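Local coordinates for protein gamma-glutamylcyclotransferase (PDB 3CRY) that catalyses the release of 5-oxoproline from gamma-glutamyl dipeptides, a step that may matter for glutathione homeostasis, and works as a homodimer, at residues F17-Y22 with W84-S89; F41-L46 with E78-V83; Y105-V110 with T121-L126. The protein carries 1 engineered substitution. All blocks are in the same frame, centred on the assembly; numbering follows the deposited sequence.

Contact 1: residues F17-Y22 with W84-S89; sequences FLYFAY and WKMNKS
Strand 16-21, which probably lines the substrate site, runs antiparallel beside the end of strand 77-87, with F17 facing M86, L18 facing K85 and Y19 facing W84. The first and last are hydrogen-bonded pairs: F17 N gives to M86 O at 2.8 Å, M86 N returns the bond to F17 O, and Y19 and W84 exchange the same two bonds. L18 and K85 form the non-hydrogen-bonded pair between them, on the opposite face from F17, Y19, W84 and M86.

On the face of F17 and M86 the F17 ring lies alongside the M86 chain. Chi1 of 73° puts F17 CG between its own backbone N and carbonyl carbon; in the ring beyond, CE1 lies 3.6 Å from M86 CB. N87 O lies at the ring edge, in its plane, 3.2 Å from F17 CE1. M86 SD makes two oblique Met-aromatic contacts, 5.0 Å from the centroid of the F17 ring and 5.1 Å from that of Y19. An alanine in place of F17 would probably leave M86 CB and N87 O without the ring beside them and deprive the M86 sulfur of one of its two aromatic neighbours.

Residues Y19 to S24 are inferred to bind substrate, and the Y19 side chain comes within about 4 Å of that of Q98, an engineered residue at the position of the catalytic proton acceptor. The Y19 ring and the five-membered ring of W84 are nearly parallel, at 25°, but slid so far apart that they barely overlap; Y19 CD2 meets W84 CD1 at 3.8 Å. A21 CB lies at the edge of the indole, 3.8 Å from W84 NE1. Both polar ends are held by N25, whose O accepts from W84 NE1 and whose ND2 bonds to Y19 OH.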
ATOM      1  N   PHE A  17      18.031  -5.430   2.419  1.00 15.18           N
ATOM      2  CA  PHE A  17      16.962  -4.449   2.341  1.00 12.66           C
ATOM      3  C   PHE A  17      16.581  -4.019   3.756  1.00 11.47           C
ATOM      4  O   PHE A  17      16.900  -4.706   4.721  1.00 11.73           O
ATOM      5  CB  PHE A  17      15.747  -4.984   1.564  1.00 12.71           C
ATOM      6  CG  PHE A  17      14.933  -6.006   2.308  1.00 12.10           C
ATOM      7  CD1 PHE A  17      15.325  -7.349   2.338  1.00 10.39           C
ATOM      8  CD2 PHE A  17      13.765  -5.628   2.979  1.00 11.68           C
ATOM      9  CE1 PHE A  17      14.567  -8.303   3.008  1.00 11.83           C
ATOM     10  CE2 PHE A  17      13.000  -6.574   3.665  1.00 11.01           C
ATOM     11  CZ  PHE A  17      13.394  -7.912   3.687  1.00 12.31           C
ATOM     12  N   LEU A  18      15.893  -2.892   3.860  1.00  9.96           N
ATOM     13  CA  LEU A  18      15.470  -2.367   5.167  1.00  8.46           C
ATOM     14  C   LEU A  18      13.963  -2.542   5.308  1.00  7.89           C
ATOM     15  O   LEU A  18      13.213  -2.305   4.356  1.00  7.27           O
ATOM     16  CB  LEU A  18      15.842  -0.891   5.290  1.00  8.94           C
ATOM     17  CG  LEU A  18      17.333  -0.553   5.158  1.00  9.87           C
ATOM     18  CD1 LEU A  18      17.528   0.924   5.219  1.00 11.05           C
ATOM     19  CD2 LEU A  18      18.147  -1.252   6.253  1.00 11.21           C
ATOM     20  N   TYR A  19      13.536  -2.953   6.502  1.00  6.53           N
ATOM     21  CA  TYR A  19      12.136  -3.292   6.793  1.00  6.45           C
ATOM     22  C   TYR A  19      11.671  -2.439   7.987  1.00  6.11           C
ATOM     23  O   TYR A  19      12.295  -2.460   9.035  1.00  6.28           O
ATOM     24  CB  TYR A  19      12.008  -4.803   7.094  1.00  6.42           C
ATOM     25  CG  TYR A  19      10.727  -5.169   7.836  1.00  7.08           C
ATOM     26  CD1 TYR A  19       9.468  -4.791   7.335  1.00  7.68           C
ATOM     27  CD2 TYR A  19      10.764  -5.900   9.018  1.00  6.51           C
ATOM     28  CE1 TYR A  19       8.283  -5.103   8.030  1.00  7.74           C
ATOM     29  CE2 TYR A  19       9.586  -6.238   9.703  1.00  8.03           C
ATOM     30  CZ  TYR A  19       8.360  -5.829   9.216  1.00  7.57           C
ATOM     31  OH  TYR A  19       7.203  -6.138   9.891  1.00  9.54           O
ATOM     32  N   PHE A  20      10.570  -1.699   7.814  1.00  5.37           N
ATOM     33  CA  PHE A  20      10.037  -0.830   8.870  1.00  4.86           C
ATOM     34  C   PHE A  20       8.887  -1.545   9.582  1.00  5.14           C
ATOM     35  O   PHE A  20       7.824  -1.809   8.977  1.00  5.20           O
ATOM     36  CB  PHE A  20       9.564   0.518   8.273  1.00  5.00           C
ATOM     37  CG  PHE A  20       8.898   1.452   9.267  1.00  5.27           C
ATOM     38  CD1 PHE A  20       9.673   2.173  10.191  1.00  6.91           C
ATOM     39  CD2 PHE A  20       7.501   1.639   9.258  1.00  6.76           C
ATOM     40  CE1 PHE A  20       9.068   3.051  11.128  1.00  5.69           C
ATOM     41  CE2 PHE A  20       6.896   2.535  10.163  1.00  5.75           C
ATOM     42  CZ  PHE A  20       7.688   3.244  11.099  1.00  5.87           C
ATOM     43  N   ALA A  21       9.142  -1.908  10.839  1.00  4.76           N
ATOM     44  CA  ALA A  21       8.134  -2.566  11.696  1.00  5.20           C
ATOM     45  C   ALA A  21       7.465  -1.614  12.661  1.00  5.76           C
ATOM     46  O   ALA A  21       8.141  -0.828  13.301  1.00  5.21           O
ATOM     47  CB  ALA A  21       8.769  -3.710  12.477  1.00  5.62           C
ATOM     48  N   TYR A  22       6.132  -1.708  12.783  1.00  5.95           N
ATOM     49  CA  TYR A  22       5.386  -0.873  13.722  1.00  6.32           C
ATOM     50  C   TYR A  22       4.444  -1.642  14.681  1.00  6.70           C
ATOM     51  O   TYR A  22       3.770  -1.024  15.524  1.00  7.15           O
ATOM     52  CB  TYR A  22       4.598   0.189  12.930  1.00  6.55           C
ATOM     53  CG  TYR A  22       3.666  -0.391  11.895  1.00  6.76           C
ATOM     54  CD1 TYR A  22       2.385  -0.875  12.266  1.00  7.31           C
ATOM     55  CD2 TYR A  22       4.051  -0.478  10.554  1.00  7.15           C
ATOM     56  CE1 TYR A  22       1.533  -1.441  11.330  1.00  9.29           C
ATOM     57  CE2 TYR A  22       3.176  -1.033   9.580  1.00  6.71           C
ATOM     58  CZ  TYR A  22       1.934  -1.512   9.988  1.00  9.19           C
ATOM     59  OH  TYR A  22       1.076  -2.058   9.066  1.00  9.36           O
ATOM     60  N   TRP A  84      14.602  -2.704  10.538  1.00  7.18           N
ATOM     61  CA  TRP A  84      15.407  -3.927  10.547  1.00  6.71           C
ATOM     62  C   TRP A  84      16.169  -4.103   9.237  1.00  7.94           C
ATOM     63  O   TRP A  84      15.612  -3.901   8.157  1.00  8.29           O
ATOM     64  CB  TRP A  84      14.512  -5.165  10.746  1.00  7.30           C
ATOM     65  CG  TRP A  84      13.767  -5.183  12.058  1.00  5.90           C
ATOM     66  CD1 TRP A  84      12.474  -4.797  12.266  1.00  7.18           C
ATOM     67  CD2 TRP A  84      14.277  -5.598  13.336  1.00  7.25           C
ATOM     68  NE1 TRP A  84      12.141  -4.940  13.595  1.00  4.55           N
ATOM     69  CE2 TRP A  84      13.227  -5.432  14.277  1.00  7.31           C
ATOM     70  CE3 TRP A  84      15.516  -6.110  13.776  1.00  6.28           C
ATOM     71  CZ2 TRP A  84      13.378  -5.748  15.655  1.00  8.02           C
ATOM     72  CZ3 TRP A  84      15.671  -6.420  15.144  1.00  5.78           C
ATOM     73  CH2 TRP A  84      14.599  -6.229  16.068  1.00  7.50           C
ATOM     74  N   LYS A  85      17.436  -4.511   9.329  1.00  8.58           N
ATOM     75  CA  LYS A  85      18.196  -4.868   8.127  1.00 10.67           C
ATOM     76  C   LYS A  85      18.089  -6.371   7.910  1.00 11.08           C
ATOM     77  O   LYS A  85      18.384  -7.173   8.818  1.00 11.27           O
ATOM     78  CB  LYS A  85      19.665  -4.474   8.292  1.00 11.28           C
ATOM     79  CG  LYS A  85      20.510  -4.660   7.032  1.00 14.56           C
ATOM     80  CD  LYS A  85      21.934  -4.211   7.351  1.00 19.74           C
ATOM     81  CE  LYS A  85      22.723  -3.890   6.104  1.00 24.45           C
ATOM     82  NZ  LYS A  85      24.167  -3.737   6.477  1.00 26.57           N
ATOM     83  N   MET A  86      17.666  -6.751   6.709  1.00 12.39           N
ATOM     84  CA  MET A  86      17.450  -8.157   6.369  1.00 14.96           C
ATOM     85  C   MET A  86      18.102  -8.515   5.037  1.00 14.98           C
ATOM     86  O   MET A  86      18.319  -7.628   4.192  1.00 14.70           O
ATOM     87  CB  MET A  86      15.947  -8.432   6.330  1.00 14.11           C
ATOM     88  CG  MET A  86      15.301  -8.397   7.720  1.00 17.85           C
ATOM     89  SD  MET A  86      13.502  -8.556   7.687  1.00 20.72           S
ATOM     90  CE  MET A  86      13.364 -10.273   7.246  1.00 21.95           C
ATOM     91  N   ASN A  87      18.430  -9.790   4.841  1.00 16.15           N
ATOM     92  CA  ASN A  87      18.953 -10.228   3.543  0.50 16.81           C
ATOM     93  C   ASN A  87      17.853 -10.313   2.489  1.00 16.92           C
ATOM     94  O   ASN A  87      16.727 -10.705   2.785  1.00 15.99           O
ATOM     95  CB  ASN A  87      19.698 -11.562   3.642  0.50 17.36           C
ATOM     96  CG  ASN A  87      20.515 -11.858   2.389  0.50 18.43           C
ATOM     97  OD1 ASN A  87      19.983 -12.315   1.376  0.50 21.72           O
ATOM     98  ND2 ASN A  87      21.808 -11.576   2.449  0.50 19.79           N
ATOM     99  N   LYS A  88      18.170  -9.928   1.254  1.00 17.52           N
ATOM    100  CA  LYS A  88      17.164  -9.966   0.181  1.00 18.44           C
ATOM    101  C   LYS A  88      16.612 -11.379  -0.073  1.00 18.97           C
ATOM    102  O   LYS A  88      15.488 -11.539  -0.553  1.00 18.48           O
ATOM    103  CB  LYS A  88      17.678  -9.300  -1.103  1.00 18.97           C
ATOM    104  CG  LYS A  88      17.495  -7.791  -1.098  1.00 20.17           C
ATOM    105  CD  LYS A  88      17.898  -7.164  -2.429  1.00 24.25           C
ATOM    106  CE  LYS A  88      17.853  -5.649  -2.340  1.00 27.28           C
ATOM    107  NZ  LYS A  88      18.793  -5.016  -3.319  1.00 30.12           N
ATOM    108  N   SER A  89      17.384 -12.402   0.292  1.00 19.76           N
ATOM    109  CA  SER A  89      16.892 -13.794   0.286  1.00 20.24           C
ATOM    110  C   SER A  89      15.653 -14.051   1.171  1.00 20.54           C
ATOM    111  O   SER A  89      14.992 -15.108   1.047  1.00 21.71           O
ATOM    112  CB  SER A  89      18.021 -14.753   0.709  1.00 20.66           C
ATOM    113  OG  SER A  89      18.443 -14.466   2.033  1.00 20.64           O
TER

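Contact 2: residues F41-L46 with E78-V83; sequences FCVARL and EVWGVV
A classic beta bulge opens the pairing of F41 and C42 with V83, because both residues face that one partner. V83 O takes two backbone bonds, from F41 N at 2.9 Å and from C42 N at 3.2 Å. V83 then spreads its branches along the strand, CG1 against F41 CD2 and CG2 against A44 CB. Beyond the bulge the antiparallel ladder is regular as far as L46 and V79.

At the far end R45 lies across W80. Its CB sits over the centre of the six-membered ring, 3.5 Å from the centroid, a CH-pi contact. Chi3 of 50° turns NE out of the extended line of the chain; the guanidinium beyond presents one face to W80 CZ2, with the planes 39° apart. R45 NH1 forms a salt bridge to E78 OE2 at 3.2 Å, and W80 NE1 donates to the same oxygen at 3.2 Å from the same face of the carboxylate, so one acceptor ties the three side chains.

The W80 ring also meets Y156 of helix 154-161, whereas on the other face of the sheet L46 and V83 pack on F20 of strand 16-21 and L46 on V110 and V112 of strand 106-114.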
ATOM      1  N   PHE A  41      18.587  -1.990  12.938  1.00  8.27           N
ATOM      2  CA  PHE A  41      19.254  -0.940  12.153  1.00  9.00           C
ATOM      3  C   PHE A  41      19.089   0.438  12.790  1.00  9.30           C
ATOM      4  O   PHE A  41      20.085   1.112  13.055  1.00 10.08           O
ATOM      5  CB  PHE A  41      18.758  -0.966  10.706  1.00  9.14           C
ATOM      6  CG  PHE A  41      19.514  -0.059   9.763  1.00 11.03           C
ATOM      7  CD1 PHE A  41      20.741  -0.455   9.240  1.00 11.49           C
ATOM      8  CD2 PHE A  41      18.962   1.151   9.347  1.00 13.32           C
ATOM      9  CE1 PHE A  41      21.442   0.369   8.336  1.00 13.24           C
ATOM     10  CE2 PHE A  41      19.651   1.989   8.451  1.00 15.16           C
ATOM     11  CZ  PHE A  41      20.895   1.594   7.945  1.00 14.16           C
ATOM     12  N   CYS A  42      17.845   0.869  13.026  1.00  8.80           N
ATOM     13  CA  CYS A  42      17.609   2.133  13.750  1.00  9.57           C
ATOM     14  C   CYS A  42      16.137   2.300  14.100  1.00  9.81           C
ATOM     15  O   CYS A  42      15.290   1.556  13.595  1.00  9.80           O
ATOM     16  CB  CYS A  42      18.053   3.319  12.897  1.00  9.87           C
ATOM     17  SG  CYS A  42      17.068   3.626  11.423  1.00 14.35           S
ATOM     18  N   VAL A  43      15.860   3.265  14.985  1.00  9.50           N
ATOM     19  CA  VAL A  43      14.509   3.733  15.275  1.00  9.34           C
ATOM     20  C   VAL A  43      14.189   4.835  14.267  1.00  9.37           C
ATOM     21  O   VAL A  43      15.067   5.622  13.910  1.00 10.44           O
ATOM     22  CB  VAL A  43      14.440   4.319  16.701  1.00  9.56           C
ATOM     23  CG1 VAL A  43      13.065   4.922  16.984  1.00 11.21           C
ATOM     24  CG2 VAL A  43      14.747   3.218  17.724  1.00  9.73           C
ATOM     25  N   ALA A  44      12.950   4.874  13.800  1.00  8.32           N
ATOM     26  CA  ALA A  44      12.567   5.885  12.802  1.00  8.16           C
ATOM     27  C   ALA A  44      11.100   6.288  12.881  1.00  8.55           C
ATOM     28  O   ALA A  44      10.261   5.534  13.405  1.00  8.75           O
ATOM     29  CB  ALA A  44      12.936   5.413  11.389  1.00  8.14           C
ATOM     30  N   ARG A  45      10.804   7.475  12.333  1.00  8.69           N
ATOM     31  CA  ARG A  45       9.457   8.045  12.352  1.00  9.33           C
ATOM     32  C   ARG A  45       8.865   8.091  10.946  1.00  8.99           C
ATOM     33  O   ARG A  45       9.502   8.594  10.008  1.00  8.68           O
ATOM     34  CB  ARG A  45       9.490   9.466  12.961  1.00  9.73           C
ATOM     35  CG  ARG A  45       8.173  10.235  12.815  1.00 10.30           C
ATOM     36  CD  ARG A  45       8.026  11.469  13.719  1.00 12.75           C
ATOM     37  NE  ARG A  45       9.157  12.392  13.683  1.00 17.22           N
ATOM     38  CZ  ARG A  45       9.297  13.424  14.523  1.00 21.84           C
ATOM     39  NH1 ARG A  45       8.376  13.667  15.464  1.00 22.32           N
ATOM     40  NH2 ARG A  45      10.353  14.229  14.434  1.00 23.66           N
ATOM     41  N   LEU A  46       7.647   7.558  10.806  1.00  8.60           N
ATOM     42  CA  LEU A  46       6.890   7.705   9.577  1.00  8.65           C
ATOM     43  C   LEU A  46       5.921   8.881   9.725  1.00  8.66           C
ATOM     44  O   LEU A  46       4.982   8.846  10.527  1.00  7.93           O
ATOM     45  CB  LEU A  46       6.193   6.383   9.193  1.00  7.75           C
ATOM     46  CG  LEU A  46       5.314   6.400   7.935  1.00  7.81           C
ATOM     47  CD1 LEU A  46       6.110   6.706   6.673  1.00  9.57           C
ATOM     48  CD2 LEU A  46       4.565   5.065   7.808  1.00  9.81           C
ATOM     49  N   GLU A  78       1.688  10.697  13.153  1.00 10.02           N
ATOM     50  CA  GLU A  78       2.948  10.013  12.894  1.00  9.66           C
ATOM     51  C   GLU A  78       2.939   8.635  13.537  1.00  9.53           C
ATOM     52  O   GLU A  78       2.155   8.384  14.459  1.00  8.97           O
ATOM     53  CB  GLU A  78       4.159  10.827  13.381  1.00 10.79           C
ATOM     54  CG  GLU A  78       4.174  11.042  14.875  1.00 13.65           C
ATOM     55  CD  GLU A  78       5.118  12.164  15.301  1.00 17.29           C
ATOM     56  OE1 GLU A  78       5.183  13.225  14.615  1.00 19.94           O
ATOM     57  OE2 GLU A  78       5.792  11.979  16.334  1.00 17.54           O
ATOM     58  N   VAL A  79       3.791   7.759  13.010  1.00  8.97           N
ATOM     59  CA  VAL A  79       3.976   6.412  13.543  1.00  8.32           C
ATOM     60  C   VAL A  79       5.479   6.190  13.735  1.00  7.99           C
ATOM     61  O   VAL A  79       6.256   6.393  12.788  1.00  8.43           O
ATOM     62  CB  VAL A  79       3.405   5.345  12.559  1.00  7.96           C
ATOM     63  CG1 VAL A  79       3.814   3.930  12.976  1.00  8.87           C
ATOM     64  CG2 VAL A  79       1.891   5.444  12.488  1.00  9.48           C
ATOM     65  N   TRP A  80       5.885   5.792  14.943  1.00  6.63           N
ATOM     66  CA  TRP A  80       7.279   5.410  15.192  1.00  6.70           C
ATOM     67  C   TRP A  80       7.438   3.903  15.082  1.00  6.17           C
ATOM     68  O   TRP A  80       6.533   3.143  15.440  1.00  6.34           O
ATOM     69  CB  TRP A  80       7.726   5.864  16.579  1.00  7.49           C
ATOM     70  CG  TRP A  80       8.031   7.350  16.650  1.00  7.85           C
ATOM     71  CD1 TRP A  80       7.152   8.361  16.927  1.00  9.12           C
ATOM     72  CD2 TRP A  80       9.305   7.965  16.446  1.00  7.91           C
ATOM     73  NE1 TRP A  80       7.808   9.577  16.919  1.00  9.78           N
ATOM     74  CE2 TRP A  80       9.131   9.359  16.621  1.00  9.85           C
ATOM     75  CE3 TRP A  80      10.584   7.476  16.136  1.00  9.69           C
ATOM     76  CZ2 TRP A  80      10.190  10.268  16.489  1.00  9.13           C
ATOM     77  CZ3 TRP A  80      11.643   8.400  15.997  1.00 10.25           C
ATOM     78  CH2 TRP A  80      11.425   9.772  16.188  1.00  9.78           C
ATOM     79  N   GLY A  81       8.606   3.470  14.622  1.00  5.54           N
ATOM     80  CA  GLY A  81       8.848   2.049  14.505  1.00  5.98           C
ATOM     81  C   GLY A  81      10.333   1.735  14.509  1.00  6.21           C
ATOM     82  O   GLY A  81      11.172   2.611  14.743  1.00  6.11           O
ATOM     83  N   VAL A  82      10.630   0.467  14.238  1.00  6.06           N
ATOM     84  CA  VAL A  82      12.002  -0.051  14.203  1.00  6.32           C
ATOM     85  C   VAL A  82      12.314  -0.450  12.770  1.00  7.06           C
ATOM     86  O   VAL A  82      11.521  -1.165  12.135  1.00  7.19           O
ATOM     87  CB  VAL A  82      12.189  -1.307  15.114  1.00  7.43           C
ATOM     88  CG1 VAL A  82      13.545  -2.016  14.813  1.00  8.10           C
ATOM     89  CG2 VAL A  82      12.091  -0.903  16.596  1.00  6.82           C
ATOM     90  N   VAL A  83      13.463   0.015  12.283  1.00  6.97           N
ATOM     91  CA  VAL A  83      13.996  -0.407  10.985  1.00  6.81           C
ATOM     92  C   VAL A  83      14.922  -1.600  11.217  1.00  7.28           C
ATOM     93  O   VAL A  83      15.900  -1.511  11.995  1.00  7.17           O
ATOM     94  CB  VAL A  83      14.723   0.744  10.238  1.00  7.10           C
ATOM     95  CG1 VAL A  83      15.272   0.239   8.928  1.00  7.18           C
ATOM     96  CG2 VAL A  83      13.743   1.935   9.994  1.00  6.80           C
TER

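Contact 3: residues Y105-V110 with T121-L126; sequences YVVIEV and TCRSYL
I108 and L126 form the tight part of this contact, their side chains crossing at about a right angle with I108 CD1 3.7 Å from L126 CD2. Chi1 of 63° holds I108 CG1 between its own backbone N and carbonyl carbon. There I108 CG1 lies 3.4 Å from S124 C. V106 CG1 extends this face by touching L126 CD1 at 3.9 Å, and I71 of strand 68-74 covers I108 and L126. Strands 106-114 and 119-126 make a beta hairpin, in which the pairs V106-L126, I108-S124 and V110-C122 each exchange two backbone hydrogen bonds.

The opposite face carries V107, E109, R123 and Y125. V107 CG1 lies over the centre of the R123 guanidinium, 3.5 Å from CZ, while V107 CG2 reaches Y125 CE1 at 3.6 Å. D95 of helix 91-97 forms a salt bridge with R123 NH2 and accepts from Y125 OH. The T121 end is the solvent side: T121 is exposed, and its CG2 lies against the E109 chain, 3.6 Å from E109 CG. E109 OE2 pairs with R123 NH2 of the second subunit, the reverse bridge forms too, and V107 to E109 continue the antiparallel ladder into that chain.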
ATOM      1  N   TYR A 105      -2.345  -8.167   4.036  1.00  7.15           N
ATOM      2  CA  TYR A 105      -1.571  -6.935   3.919  1.00  6.96           C
ATOM      3  C   TYR A 105      -1.084  -6.809   2.484  1.00  7.31           C
ATOM      4  O   TYR A 105      -0.964  -7.810   1.760  1.00  6.22           O
ATOM      5  CB  TYR A 105      -0.337  -6.982   4.826  1.00  7.17           C
ATOM      6  CG  TYR A 105      -0.607  -6.868   6.331  1.00  6.22           C
ATOM      7  CD1 TYR A 105      -0.922  -7.998   7.083  1.00  7.83           C
ATOM      8  CD2 TYR A 105      -0.526  -5.648   6.982  1.00  5.52           C
ATOM      9  CE1 TYR A 105      -1.135  -7.912   8.459  1.00  6.47           C
ATOM     10  CE2 TYR A 105      -0.742  -5.535   8.369  1.00  5.69           C
ATOM     11  CZ  TYR A 105      -1.054  -6.673   9.092  1.00  6.83           C
ATOM     12  OH  TYR A 105      -1.265  -6.589  10.436  1.00  6.00           O
ATOM     13  N   VAL A 106      -0.791  -5.569   2.088  1.00  6.32           N
ATOM     14  CA  VAL A 106      -0.095  -5.292   0.838  1.00  6.08           C
ATOM     15  C   VAL A 106       1.314  -4.797   1.168  1.00  5.80           C
ATOM     16  O   VAL A 106       1.534  -4.186   2.250  1.00  5.55           O
ATOM     17  CB  VAL A 106      -0.884  -4.272  -0.029  1.00  5.01           C
ATOM     18  CG1 VAL A 106      -0.815  -2.873   0.593  1.00  5.23           C
ATOM     19  CG2 VAL A 106      -0.350  -4.273  -1.469  1.00  7.19           C
ATOM     20  N   VAL A 107       2.279  -5.094   0.286  1.00  5.58           N
ATOM     21  CA  VAL A 107       3.631  -4.546   0.405  1.00  5.25           C
ATOM     22  C   VAL A 107       3.638  -3.072   0.027  1.00  5.19           C
ATOM     23  O   VAL A 107       3.100  -2.705  -1.022  1.00  4.68           O
ATOM     24  CB  VAL A 107       4.651  -5.289  -0.526  1.00  5.17           C
ATOM     25  CG1 VAL A 107       6.011  -4.616  -0.471  1.00  5.49           C
ATOM     26  CG2 VAL A 107       4.737  -6.759  -0.182  1.00  7.14           C
ATOM     27  N   ILE A 108       4.225  -2.241   0.883  1.00  4.99           N
ATOM     28  CA  ILE A 108       4.424  -0.807   0.576  1.00  5.50           C
ATOM     29  C   ILE A 108       5.904  -0.414   0.608  1.00  6.26           C
ATOM     30  O   ILE A 108       6.754  -1.149   1.138  1.00  6.22           O
ATOM     31  CB  ILE A 108       3.642   0.108   1.554  1.00  5.66           C
ATOM     32  CG1 ILE A 108       4.138  -0.049   3.006  1.00  6.02           C
ATOM     33  CG2 ILE A 108       2.120  -0.115   1.414  1.00  5.74           C
ATOM     34  CD1 ILE A 108       3.398   0.877   3.989  1.00  5.40           C
ATOM     35  N   GLU A 109       6.214   0.760   0.056  1.00  6.51           N
ATOM     36  CA  GLU A 109       7.519   1.387   0.253  1.00  7.62           C
ATOM     37  C   GLU A 109       7.233   2.674   0.998  1.00  8.05           C
ATOM     38  O   GLU A 109       6.278   3.388   0.662  1.00  8.50           O
ATOM     39  CB  GLU A 109       8.194   1.717  -1.096  1.00  7.74           C
ATOM     40  CG  GLU A 109       9.602   2.319  -0.975  1.00  8.97           C
ATOM     41  CD  GLU A 109      10.158   2.707  -2.331  1.00 10.15           C
ATOM     42  OE1 GLU A 109      10.499   1.800  -3.107  1.00 14.97           O
ATOM     43  OE2 GLU A 109      10.193   3.916  -2.615  1.00 13.53           O
ATOM     44  N   VAL A 110       8.002   2.940   2.046  1.00  7.23           N
ATOM     45  CA  VAL A 110       7.856   4.198   2.787  1.00  8.45           C
ATOM     46  C   VAL A 110       9.198   4.868   3.008  1.00  9.10           C
ATOM     47  O   VAL A 110      10.229   4.214   2.991  1.00  9.33           O
ATOM     48  CB  VAL A 110       7.150   4.007   4.160  1.00  8.81           C
ATOM     49  CG1 VAL A 110       5.675   3.657   3.974  1.00  9.62           C
ATOM     50  CG2 VAL A 110       7.875   2.974   5.002  1.00  9.76           C
ATOM     51  N   THR A 121      14.766   4.740   3.011  1.00 12.92           N
ATOM     52  CA  THR A 121      13.711   4.048   2.238  1.00 11.94           C
ATOM     53  C   THR A 121      13.516   2.609   2.724  1.00 10.52           C
ATOM     54  O   THR A 121      14.469   1.812   2.722  1.00 10.04           O
ATOM     55  CB  THR A 121      14.002   4.084   0.721  1.00 12.20           C
ATOM     56  OG1 THR A 121      14.156   5.452   0.316  1.00 13.70           O
ATOM     57  CG2 THR A 121      12.875   3.433  -0.086  1.00 13.05           C
ATOM     58  N   CYS A 122      12.279   2.261   3.099  1.00  8.71           N
ATOM     59  CA  CYS A 122      11.995   0.950   3.697  1.00  8.92           C
ATOM     60  C   CYS A 122      10.839   0.186   3.052  1.00  7.29           C
ATOM     61  O   CYS A 122       9.889   0.789   2.571  1.00  8.72           O
ATOM     62  CB  CYS A 122      11.614   1.115   5.174  1.00  9.27           C
ATOM     63  SG  CYS A 122      12.908   1.791   6.220  1.00 10.36           S
ATOM     64  N   ARG A 123      10.926  -1.139   3.090  1.00  7.60           N
ATOM     65  CA  ARG A 123       9.760  -2.000   2.840  1.00  7.10           C
ATOM     66  C   ARG A 123       8.897  -2.039   4.113  1.00  6.82           C
ATOM     67  O   ARG A 123       9.422  -2.060   5.231  1.00  6.99           O
ATOM     68  CB  ARG A 123      10.240  -3.409   2.481  1.00  6.61           C
ATOM     69  CG  ARG A 123       9.162  -4.404   1.976  1.00  8.25           C
ATOM     70  CD  ARG A 123       9.807  -5.771   1.718  1.00  8.11           C
ATOM     71  NE  ARG A 123       8.964  -6.697   0.937  1.00  8.75           N
ATOM     72  CZ  ARG A 123       8.870  -6.680  -0.402  1.00  8.81           C
ATOM     73  NH1 ARG A 123       9.529  -5.776  -1.121  1.00 10.45           N
ATOM     74  NH2 ARG A 123       8.095  -7.561  -1.031  1.00 12.65           N
ATOM     75  N   SER A 124       7.578  -2.006   3.941  1.00  6.27           N
ATOM     76  CA  SER A 124       6.643  -2.238   5.046  1.00  5.76           C
ATOM     77  C   SER A 124       5.374  -2.874   4.487  1.00  5.54           C
ATOM     78  O   SER A 124       5.377  -3.361   3.334  1.00  5.45           O
ATOM     79  CB  SER A 124       6.341  -0.919   5.808  1.00  5.75           C
ATOM     80  OG  SER A 124       5.845  -1.203   7.121  1.00  6.71           O
ATOM     81  N   TYR A 125       4.307  -2.876   5.296  1.00  5.15           N
ATOM     82  CA  TYR A 125       3.035  -3.558   5.006  1.00  5.46           C
ATOM     83  C   TYR A 125       1.914  -2.777   5.627  1.00  5.71           C
ATOM     84  O   TYR A 125       2.088  -2.207   6.708  1.00  5.20           O
ATOM     85  CB  TYR A 125       3.013  -4.970   5.613  1.00  6.77           C
ATOM     86  CG  TYR A 125       4.111  -5.852   5.054  1.00  6.11           C
ATOM     87  CD1 TYR A 125       3.886  -6.623   3.911  1.00  7.08           C
ATOM     88  CD2 TYR A 125       5.380  -5.876   5.647  1.00  6.71           C
ATOM     89  CE1 TYR A 125       4.901  -7.424   3.375  1.00  7.77           C
ATOM     90  CE2 TYR A 125       6.401  -6.672   5.116  1.00  8.34           C
ATOM     91  CZ  TYR A 125       6.144  -7.435   3.981  1.00  8.83           C
ATOM     92  OH  TYR A 125       7.148  -8.206   3.467  1.00 10.92           O
ATOM     93  N   LEU A 126       0.768  -2.747   4.941  1.00  4.85           N
ATOM     94  CA  LEU A 126      -0.463  -2.272   5.582  1.00  5.33           C
ATOM     95  C   LEU A 126      -1.707  -2.974   5.031  1.00  6.41           C
ATOM     96  O   LEU A 126      -1.652  -3.604   3.960  1.00  5.94           O
ATOM     97  CB  LEU A 126      -0.557  -0.740   5.501  1.00  5.32           C
ATOM     98  CG  LEU A 126      -0.567  -0.116   4.086  1.00  6.41           C
ATOM     99  CD1 LEU A 126      -1.862  -0.358   3.321  1.00  6.98           C
ATOM    100  CD2 LEU A 126      -0.285   1.399   4.208  1.00  5.02           C
TER

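From the N terminus, strand 16-21 pairs with strand 77-87, and contact 1 closes the long loop between them. Contact 2 falls within it, closing a shorter loop between strands 39-46 and 77-87, so the latter strand serves both. Contact 3 follows in series as a local hairpin. All three belong to one sheet, ordered 16-21, 77-87, 39-46, 106-114 and 119-126. A probable hydrogen bond from A21 N to V82 O joins contacts 1 and 2, and V83 against C122 joins contacts 2 and 3. Backbone bonds from R123 to L18 and F20, with probable hydrogen bonds Y22 OH to Y125 O and F20 O to S124 OG, bring the outer strands together, consistent with barrel-like closure.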